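Local coordinates for hypothetical protein (PDB 2P6H) that is of unknown function but belongs to the UPF0047 (YjbQ) family and binds sulfate ions in the crystal, at residues 6-11 with 125-130; 14-19 with 113-118. All coordinates share one frame; numbering follows the deposited sequence.

Interaction 1: residues 6-11 with 125-130. With SO4 (sulfate ion), chain E; SO4 (sulfate ion), chain C.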
ATOM      1  N   PHE A   6      17.712   3.122 -10.488  1.00 35.46           N
ATOM      2  CA  PHE A   6      19.015   2.917  -9.892  1.00 33.92           C
ATOM      3  C   PHE A   6      19.046   1.545  -9.261  1.00 34.40           C
ATOM      4  O   PHE A   6      18.026   0.963  -8.929  1.00 32.62           O
ATOM      5  CB  PHE A   6      19.335   4.036  -8.859  1.00 33.14           C
ATOM      6  CG  PHE A   6      18.391   4.059  -7.664  1.00 31.93           C
ATOM      7  CD1 PHE A   6      18.578   3.171  -6.609  1.00 30.88           C
ATOM      8  CD2 PHE A   6      17.403   5.031  -7.589  1.00 31.32           C
ATOM      9  CE1 PHE A   6      17.758   3.254  -5.480  1.00 31.51           C
ATOM     10  CE2 PHE A   6      16.586   5.104  -6.453  1.00 30.84           C
ATOM     11  CZ  PHE A   6      16.761   4.220  -5.396  1.00 29.75           C
ATOM     12  N   THR A   7      20.269   0.981  -9.153  1.00 33.63           N
ATOM     13  CA  THR A   7      20.370  -0.352  -8.557  1.00 34.42           C
ATOM     14  C   THR A   7      20.682  -0.285  -7.097  1.00 34.70           C
ATOM     15  O   THR A   7      21.231   0.688  -6.596  1.00 33.60           O
ATOM     16  CB  THR A   7      21.547  -1.061  -9.146  1.00 35.39           C
ATOM     17  OG1 THR A   7      22.728  -0.296  -8.897  1.00 37.21           O
ATOM     18  CG2 THR A   7      21.364  -1.213 -10.659  1.00 34.44           C
ATOM     19  N   VAL A   8      20.272  -1.372  -6.429  1.00 34.38           N
ATOM     20  CA  VAL A   8      20.477  -1.514  -4.999  1.00 34.61           C
ATOM     21  C   VAL A   8      21.003  -2.915  -4.772  1.00 35.93           C
ATOM     22  O   VAL A   8      20.316  -3.910  -5.003  1.00 34.83           O
ATOM     23  CB  VAL A   8      19.132  -1.339  -4.258  0.65 33.20           C
ATOM     24  CG1 VAL A   8      19.339  -1.613  -2.761  1.00 33.00           C
ATOM     25  CG2 VAL A   8      18.591   0.068  -4.434  1.00 32.75           C
ATOM     26  N   LYS A   9      22.253  -2.974  -4.339  1.00 36.82           N
ATOM     27  CA  LYS A   9      22.916  -4.228  -4.069  1.00 38.61           C
ATOM     28  C   LYS A   9      22.653  -4.634  -2.633  1.00 37.71           C
ATOM     29  O   LYS A   9      23.082  -3.984  -1.688  1.00 38.12           O
ATOM     30  CB  LYS A   9      24.419  -4.034  -4.289  1.00 40.99           C
ATOM     31  CG  LYS A   9      25.169  -5.365  -4.392  1.00 44.84           C
ATOM     32  CD  LYS A   9      26.202  -5.539  -3.276  1.00 48.61           C
ATOM     33  CE  LYS A   9      27.357  -6.464  -3.676  1.00 50.44           C
ATOM     34  NZ  LYS A   9      27.335  -7.669  -2.849  1.00 52.58           N
ATOM     35  N   THR A  10      21.906  -5.718  -2.438  1.00 36.47           N
ATOM     36  CA  THR A  10      21.627  -6.152  -1.086  1.00 35.42           C
ATOM     37  C   THR A  10      22.653  -7.211  -0.673  1.00 36.38           C
ATOM     38  O   THR A  10      23.233  -7.906  -1.497  1.00 35.56           O
ATOM     39  CB  THR A  10      20.175  -6.691  -1.027  1.00 33.62           C
ATOM     40  OG1 THR A  10      20.113  -7.940  -1.717  1.00 30.28           O
ATOM     41  CG2 THR A  10      19.222  -5.704  -1.706  1.00 31.55           C
ATOM     42  N   GLU A  11      22.901  -7.305   0.630  1.00 37.90           N
ATOM     43  CA  GLU A  11      23.949  -8.176   1.146  1.00 40.04           C
ATOM     44  C   GLU A  11      23.497  -9.417   1.907  1.00 40.24           C
ATOM     45  O   GLU A  11      24.254 -10.383   2.018  1.00 39.22           O
ATOM     46  CB  GLU A  11      24.877  -7.335   2.020  1.00 43.48           C
ATOM     47  CG  GLU A  11      25.187  -5.987   1.384  1.00 49.69           C
ATOM     48  CD  GLU A  11      25.155  -4.832   2.371  1.00 53.57           C
ATOM     49  OE1 GLU A  11      25.513  -5.026   3.554  1.00 55.04           O
ATOM     50  OE2 GLU A  11      24.770  -3.717   1.953  1.00 54.83           O
ATOM     51  N   ARG A 125      19.461  -5.530  -6.911  1.00 30.73           N
ATOM     52  CA  ARG A 125      18.089  -5.101  -7.141  1.00 29.12           C
ATOM     53  C   ARG A 125      17.936  -3.773  -7.878  1.00 28.92           C
ATOM     54  O   ARG A 125      18.902  -3.044  -8.063  1.00 28.63           O
ATOM     55  CB  ARG A 125      17.373  -5.034  -5.805  1.00 27.82           C
ATOM     56  CG  ARG A 125      17.356  -6.334  -5.039  1.00 27.09           C
ATOM     57  CD  ARG A 125      16.623  -7.456  -5.784  1.00 26.42           C
ATOM     58  NE  ARG A 125      16.061  -8.395  -4.819  1.00 25.92           N
ATOM     59  CZ  ARG A 125      15.095  -9.264  -5.098  1.00 23.44           C
ATOM     60  NH1 ARG A 125      14.591  -9.328  -6.333  1.00 23.36           N
ATOM     61  NH2 ARG A 125      14.575 -10.025  -4.131  1.00 23.02           N
ATOM     62  N   THR A 126      16.715  -3.478  -8.311  1.00 28.15           N
ATOM     63  CA  THR A 126      16.403  -2.251  -9.057  1.00 28.03           C
ATOM     64  C   THR A 126      15.261  -1.465  -8.428  1.00 28.03           C
ATOM     65  O   THR A 126      14.312  -2.019  -7.889  1.00 28.02           O
ATOM     66  CB  THR A 126      15.999  -2.622 -10.477  1.00 29.56           C
ATOM     67  OG1 THR A 126      17.098  -3.273 -11.119  1.00 30.39           O
ATOM     68  CG2 THR A 126      15.645  -1.356 -11.265  1.00 30.02           C
ATOM     69  N   VAL A 127      15.412  -0.128  -8.461  1.00 27.02           N
ATOM     70  CA  VAL A 127      14.325   0.754  -8.062  1.00 27.35           C
ATOM     71  C   VAL A 127      14.027   1.653  -9.223  1.00 28.61           C
ATOM     72  O   VAL A 127      14.922   2.288  -9.776  1.00 27.57           O
ATOM     73  CB  VAL A 127      14.788   1.640  -6.900  1.00 26.74           C
ATOM     74  CG1 VAL A 127      13.703   2.684  -6.588  1.00 26.32           C
ATOM     75  CG2 VAL A 127      15.051   0.817  -5.663  1.00 26.69           C
ATOM     76  N   ASN A 128      12.761   1.633  -9.639  1.00 27.46           N
ATOM     77  CA  ASN A 128      12.382   2.450 -10.761  1.00 29.22           C
ATOM     78  C   ASN A 128      11.721   3.737 -10.254  1.00 31.04           C
ATOM     79  O   ASN A 128      11.118   3.764  -9.190  1.00 30.60           O
ATOM     80  CB  ASN A 128      11.376   1.645 -11.617  1.00 28.94           C
ATOM     81  CG  ASN A 128      12.076   0.514 -12.348  1.00 30.77           C
ATOM     82  OD1 ASN A 128      11.497  -0.527 -12.638  1.00 32.25           O
ATOM     83  ND2 ASN A 128      13.364   0.746 -12.680  1.00 28.06           N
ATOM     84  N   LEU A 129      11.865   4.808 -11.028  1.00 31.22           N
ATOM     85  CA  LEU A 129      11.349   6.107 -10.613  1.00 32.28           C
ATOM     86  C   LEU A 129      10.616   6.788 -11.756  1.00 33.22           C
ATOM     87  O   LEU A 129      11.016   6.696 -12.916  1.00 33.00           O
ATOM     88  CB  LEU A 129      12.499   7.020 -10.153  1.00 31.86           C
ATOM     89  CG  LEU A 129      13.469   6.445  -9.110  1.00 32.14           C
ATOM     90  CD1 LEU A 129      14.724   7.287  -9.008  1.00 31.28           C
ATOM     91  CD2 LEU A 129      12.767   6.353  -7.764  1.00 30.20           C
ATOM     92  N   LEU A 130       9.528   7.465 -11.414  1.00 33.85           N
ATOM     93  CA  LEU A 130       8.708   8.177 -12.394  1.00 34.69           C
ATOM     94  C   LEU A 130       8.293   9.516 -11.820  1.00 35.28           C
ATOM     95  O   LEU A 130       7.771   9.612 -10.717  1.00 35.23           O
ATOM     96  CB  LEU A 130       7.456   7.340 -12.739  1.00 35.05           C
ATOM     97  CG  LEU A 130       6.504   8.017 -13.762  1.00 36.31           C
ATOM     98  CD1 LEU A 130       5.647   7.004 -14.521  1.00 37.32           C
ATOM     99  CD2 LEU A 130       5.531   8.996 -13.107  1.00 35.50           C
TER
HETATM  100  S   SO4 E 506      24.995   0.129  -3.892  1.00 86.01           S
HETATM  101  O1  SO4 E 506      25.188   1.531  -4.066  1.00 86.13           O
HETATM  102  O2  SO4 E 506      25.775  -0.569  -2.932  1.00 86.09           O
HETATM  103  O3  SO4 E 506      25.233  -0.562  -5.262  1.00 86.34           O
HETATM  104  O4  SO4 E 506      23.612  -0.186  -3.590  1.00 86.25           O
HETATM  105  S   SO4 C 501      11.753 -11.148  -8.398  1.00 30.33           S
HETATM  106  O1  SO4 C 501      11.975 -12.634  -8.079  1.00 31.44           O
HETATM  107  O2  SO4 C 501      12.652 -10.640  -9.435  1.00 33.10           O
HETATM  108  O3  SO4 C 501      11.988 -10.321  -7.218  1.00 29.67           O
HETATM  109  O4  SO4 C 501      10.384 -10.923  -8.847  1.00 29.04           O
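Strand 2-9, outermost in the five-stranded antiparallel sheet of this chain, pairs with strand 124-133. Phe6 and Val127 make one hydrogen-bonded pair, and Val8 and Arg125 make the next. Thr7 and Thr126 form the non-hydrogen-bonded pair between them. Val127 N points almost along the C=O axis of Phe6 O, at 2.9 Å. At the other pair Arg125 N lies 2.6 Å from Val8 O but well above the carbonyl plane.

Phe6 carries the side-chain contact. Its CG sits in the crowded position between backbone N and carbonyl carbon (chi1 64°), which lays the ring beside Val127. Val127 CB is 3.8 Å from the centroid of the Phe6 ring, a CH-pi contact over one face. Leu129 CD1 meets the ring edge, 3.8 Å from Phe6 CD2. An alanine at Phe6 would remove this ring and would probably leave Val127 and Leu129 less well packed.

Val8 CG2 touches Val127 CG2 on the same face. The Arg125 guanidinium turns away. Arg125 NH1 donates to O3 of the chain C sulfate at 2.9 Å, but the main polar partner of the group is Glu118 of strand 113-118. Helix 20-28 packs on Phe6 and Leu129 through Val23. Strand 113-118 also reaches Val127 and Arg125 through Phe116, while strand 35-40 flanks strand 124-133.

Interaction 2: residues 14-19 with 113-118. With SO4 (sulfate ion), chain D.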
ATOM      1  N   LEU A  14      17.499 -11.122   4.288  1.00 29.56           N
ATOM      2  CA  LEU A  14      16.515 -10.079   4.690  1.00 29.23           C
ATOM      3  C   LEU A  14      17.319  -8.873   5.078  1.00 29.55           C
ATOM      4  O   LEU A  14      18.245  -8.939   5.875  1.00 27.27           O
ATOM      5  CB  LEU A  14      15.512 -10.464   5.870  1.00 31.79           C
ATOM      6  CG  LEU A  14      14.525 -11.561   5.466  1.00 34.17           C
ATOM      7  CD1 LEU A  14      15.148 -12.959   5.520  1.00 36.42           C
ATOM      8  CD2 LEU A  14      13.289 -11.610   6.363  1.00 37.68           C
ATOM      9  N   GLN A  15      16.964  -7.730   4.505  1.00 27.77           N
ATOM     10  CA  GLN A  15      17.687  -6.518   4.823  1.00 28.66           C
ATOM     11  C   GLN A  15      16.892  -5.293   4.412  1.00 27.44           C
ATOM     12  O   GLN A  15      16.230  -5.284   3.378  1.00 27.04           O
ATOM     13  CB  GLN A  15      19.056  -6.559   4.123  1.00 30.11           C
ATOM     14  CG  GLN A  15      19.807  -5.235   4.032  1.00 33.06           C
ATOM     15  CD  GLN A  15      21.159  -5.364   3.334  1.00 33.86           C
ATOM     16  OE1 GLN A  15      21.307  -6.117   2.373  1.00 34.34           O
ATOM     17  NE2 GLN A  15      22.145  -4.606   3.806  1.00 36.62           N
ATOM     18  N   VAL A  16      16.936  -4.269   5.253  1.00 27.28           N
ATOM     19  CA  VAL A  16      16.244  -3.020   4.968  1.00 26.67           C
ATOM     20  C   VAL A  16      17.313  -1.980   4.675  1.00 28.40           C
ATOM     21  O   VAL A  16      18.264  -1.841   5.452  1.00 29.94           O
ATOM     22  CB  VAL A  16      15.403  -2.561   6.170  1.00 25.82           C
ATOM     23  CG1 VAL A  16      14.805  -1.192   5.888  1.00 27.01           C
ATOM     24  CG2 VAL A  16      14.312  -3.575   6.470  1.00 26.64           C
ATOM     25  N   LEU A  17      17.160  -1.272   3.558  1.00 28.19           N
ATOM     26  CA  LEU A  17      18.128  -0.257   3.150  1.00 29.00           C
ATOM     27  C   LEU A  17      17.449   1.089   2.919  1.00 28.13           C
ATOM     28  O   LEU A  17      16.381   1.144   2.326  1.00 25.75           O
ATOM     29  CB  LEU A  17      18.821  -0.653   1.839  1.00 31.46           C
ATOM     30  CG  LEU A  17      19.515  -2.013   1.792  1.00 34.45           C
ATOM     31  CD1 LEU A  17      20.222  -2.206   0.465  1.00 36.26           C
ATOM     32  CD2 LEU A  17      20.516  -2.082   2.921  1.00 36.49           C
ATOM     33  N   ASP A  18      18.083   2.162   3.391  1.00 27.60           N
ATOM     34  CA  ASP A  18      17.596   3.533   3.199  1.00 27.84           C
ATOM     35  C   ASP A  18      18.124   4.039   1.849  1.00 28.57           C
ATOM     36  O   ASP A  18      19.326   4.304   1.695  1.00 28.58           O
ATOM     37  CB  ASP A  18      18.122   4.448   4.306  1.00 29.26           C
ATOM     38  CG  ASP A  18      17.628   5.885   4.172  1.00 29.56           C
ATOM     39  OD1 ASP A  18      17.022   6.248   3.136  1.00 28.93           O
ATOM     40  OD2 ASP A  18      17.852   6.666   5.122  1.00 31.62           O
ATOM     41  N   VAL A  19      17.232   4.180   0.875  1.00 27.77           N
ATOM     42  CA  VAL A  19      17.639   4.642  -0.465  1.00 26.61           C
ATOM     43  C   VAL A  19      17.129   6.060  -0.761  1.00 26.00           C
ATOM     44  O   VAL A  19      17.092   6.511  -1.899  1.00 25.68           O
ATOM     45  CB  VAL A  19      17.143   3.656  -1.551  1.00 28.12           C
ATOM     46  CG1 VAL A  19      17.751   2.274  -1.319  1.00 26.84           C
ATOM     47  CG2 VAL A  19      15.630   3.552  -1.510  1.00 24.61           C
ATOM     48  N   ARG A 113      11.618   8.063   5.590  1.00 24.73           N
ATOM     49  CA  ARG A 113      12.653   7.774   4.629  1.00 24.94           C
ATOM     50  C   ARG A 113      12.190   6.653   3.724  1.00 24.71           C
ATOM     51  O   ARG A 113      11.323   5.861   4.067  1.00 24.74           O
ATOM     52  CB  ARG A 113      13.907   7.347   5.393  1.00 28.35           C
ATOM     53  CG  ARG A 113      14.422   8.443   6.326  1.00 31.62           C
ATOM     54  CD  ARG A 113      15.463   9.336   5.641  1.00 35.14           C
ATOM     55  NE  ARG A 113      15.926  10.386   6.553  1.00 42.06           N
ATOM     56  CZ  ARG A 113      17.245  10.441   6.813  1.00 43.51           C
ATOM     57  NH1 ARG A 113      18.068   9.572   6.253  1.00 44.41           N
ATOM     58  NH2 ARG A 113      17.719  11.381   7.635  1.00 45.06           N
ATOM     59  N   ILE A 114      12.759   6.575   2.529  1.00 22.41           N
ATOM     60  CA  ILE A 114      12.405   5.551   1.557  1.00 23.51           C
ATOM     61  C   ILE A 114      13.249   4.329   1.809  1.00 23.05           C
ATOM     62  O   ILE A 114      14.459   4.327   1.621  1.00 22.63           O
ATOM     63  CB  ILE A 114      12.654   6.055   0.121  1.00 24.36           C
ATOM     64  CG1 ILE A 114      11.865   7.344  -0.117  1.00 26.44           C
ATOM     65  CG2 ILE A 114      12.157   5.004  -0.890  1.00 22.42           C
ATOM     66  CD1 ILE A 114      12.148   8.187  -1.360  1.00 27.38           C
ATOM     67  N   LEU A 115      12.607   3.249   2.229  1.00 20.41           N
ATOM     68  CA  LEU A 115      13.338   2.038   2.562  1.00 21.55           C
ATOM     69  C   LEU A 115      13.125   0.880   1.596  1.00 22.49           C
ATOM     70  O   LEU A 115      11.991   0.491   1.318  1.00 20.91           O
ATOM     71  CB  LEU A 115      12.942   1.575   3.969  1.00 22.57           C
ATOM     72  CG  LEU A 115      13.040   2.665   5.047  1.00 23.88           C
ATOM     73  CD1 LEU A 115      12.525   2.150   6.369  1.00 20.53           C
ATOM     74  CD2 LEU A 115      14.491   3.118   5.182  1.00 21.39           C
ATOM     75  N   PHE A 116      14.223   0.337   1.085  1.00 22.17           N
ATOM     76  CA  PHE A 116      14.158  -0.819   0.205  1.00 23.21           C
ATOM     77  C   PHE A 116      14.138  -2.003   1.168  1.00 22.80           C
ATOM     78  O   PHE A 116      14.985  -2.101   2.062  1.00 23.71           O
ATOM     79  CB  PHE A 116      15.401  -0.927  -0.680  1.00 22.92           C
ATOM     80  CG  PHE A 116      15.318  -2.041  -1.686  1.00 23.31           C
ATOM     81  CD1 PHE A 116      15.661  -3.339  -1.331  1.00 20.67           C
ATOM     82  CD2 PHE A 116      14.872  -1.796  -2.984  1.00 22.22           C
ATOM     83  CE1 PHE A 116      15.563  -4.382  -2.249  1.00 21.94           C
ATOM     84  CE2 PHE A 116      14.769  -2.835  -3.916  1.00 23.11           C
ATOM     85  CZ  PHE A 116      15.116  -4.129  -3.546  1.00 22.12           C
ATOM     86  N   VAL A 117      13.169  -2.890   0.993  1.00 21.75           N
ATOM     87  CA  VAL A 117      13.069  -4.054   1.850  1.00 21.17           C
ATOM     88  C   VAL A 117      13.378  -5.319   1.079  1.00 20.76           C
ATOM     89  O   VAL A 117      12.575  -5.816   0.301  1.00 20.37           O
ATOM     90  CB  VAL A 117      11.642  -4.143   2.346  1.00 20.36           C
ATOM     91  CG1 VAL A 117      11.499  -5.310   3.321  1.00 20.49           C
ATOM     92  CG2 VAL A 117      11.252  -2.853   3.045  1.00 22.06           C
ATOM     93  N   GLU A 118      14.589  -5.842   1.268  1.00 22.28           N
ATOM     94  CA  GLU A 118      15.036  -7.069   0.595  1.00 22.77           C
ATOM     95  C   GLU A 118      14.616  -8.287   1.422  1.00 23.90           C
ATOM     96  O   GLU A 118      14.848  -8.332   2.635  1.00 22.64           O
ATOM     97  CB  GLU A 118      16.566  -7.055   0.445  1.00 24.56           C
ATOM     98  CG  GLU A 118      17.187  -8.337  -0.106  1.00 27.12           C
ATOM     99  CD  GLU A 118      16.700  -8.671  -1.506  1.00 27.27           C
ATOM    100  OE1 GLU A 118      15.588  -9.231  -1.635  1.00 28.60           O
ATOM    101  OE2 GLU A 118      17.420  -8.365  -2.478  1.00 28.46           O
TER
HETATM  102  S   SO4 D 502      18.643 -13.880   7.306  1.00 68.24           S
HETATM  103  O1  SO4 D 502      18.933 -13.342   8.665  1.00 67.17           O
HETATM  104  O2  SO4 D 502      18.812 -12.767   6.302  1.00 66.34           O
HETATM  105  O3  SO4 D 502      19.610 -14.997   6.995  1.00 67.27           O
HETATM  106  O4  SO4 D 502      17.263 -14.419   7.260  1.00 66.33           O
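Val16 and Leu115 cross obliquely on one face of the antiparallel pair formed by strands 15-18 and 113-118. Val16 CG1, anti to the backbone N, rests 3.8 Å from Leu115 CB. Farther along this face, the CD2 branch of Leu115 lies against Asp18 CA. Leu17 and Phe116 occupy the other face. Their contact is made at the CB atoms, because the Phe116 ring leads away from strand 15-18. Phe116 CG is anti to its own backbone N (chi1 -175°), and Glu118 CB lies at the ring edge.

Val19 follows the strand at the N-cap position of helix 20-28. Its CG2 meets Ile114 CG2 at 3.8 Å, with the side chains nearly at right angles, while CG1 reaches Phe116 CB. Val19 N also donates to Ile114 O at 2.9 Å, nearly along the C=O axis.

Asp18 and Arg113 cross obliquely at the more exposed end of the pair. Asp18 OD2 uses its syn lone pair to accept from Arg113 NH1 at 3.1 Å, in a salt bridge. The two planes are 53° apart, joined by one bond rather than a paired bidentate bridge. Asp18 OD1 bonds to Thr20 OG1, so each carboxylate oxygen has a partner.

The backbones are tied by reciprocal bonds at Gln15-Glu118 and Leu17-Phe116. The shortest is Phe116 N to Leu17 O, at 2.6 Å and in the carbonyl plane. The Glu118 carboxylate is buried and turns away from strand 15-18. Its OE2 forms a salt bridge with Arg125 NE and probably a hydrogen bond with Thr10 OG1. OE1 accepts from Asp120 N. These partners would probably favour its charged form. Asp18 thus ties the two strands to each other and to the start of helix 20-28, while Glu118 ties them to the other sheet.

In the fold
Both contacts are largely buried antiparallel pairings that join an early strand to a late one. They lie in different sheets, one of five strands and one of three. Each pairs an outermost strand of its sheet, within this chain, with an inner one. Interaction 2 is nested along the chain inside the loop closed by interaction 1. Their centres are 10 Å apart and their side chains meet. Val8 packs on Leu17, and Arg125 on Phe116. A buried charge pair also bridges the two sheets. An aromatic ring dominates the side-chain packing in interaction 1. Interaction 2 relies on aliphatic branches, with a salt bridge at its more exposed end.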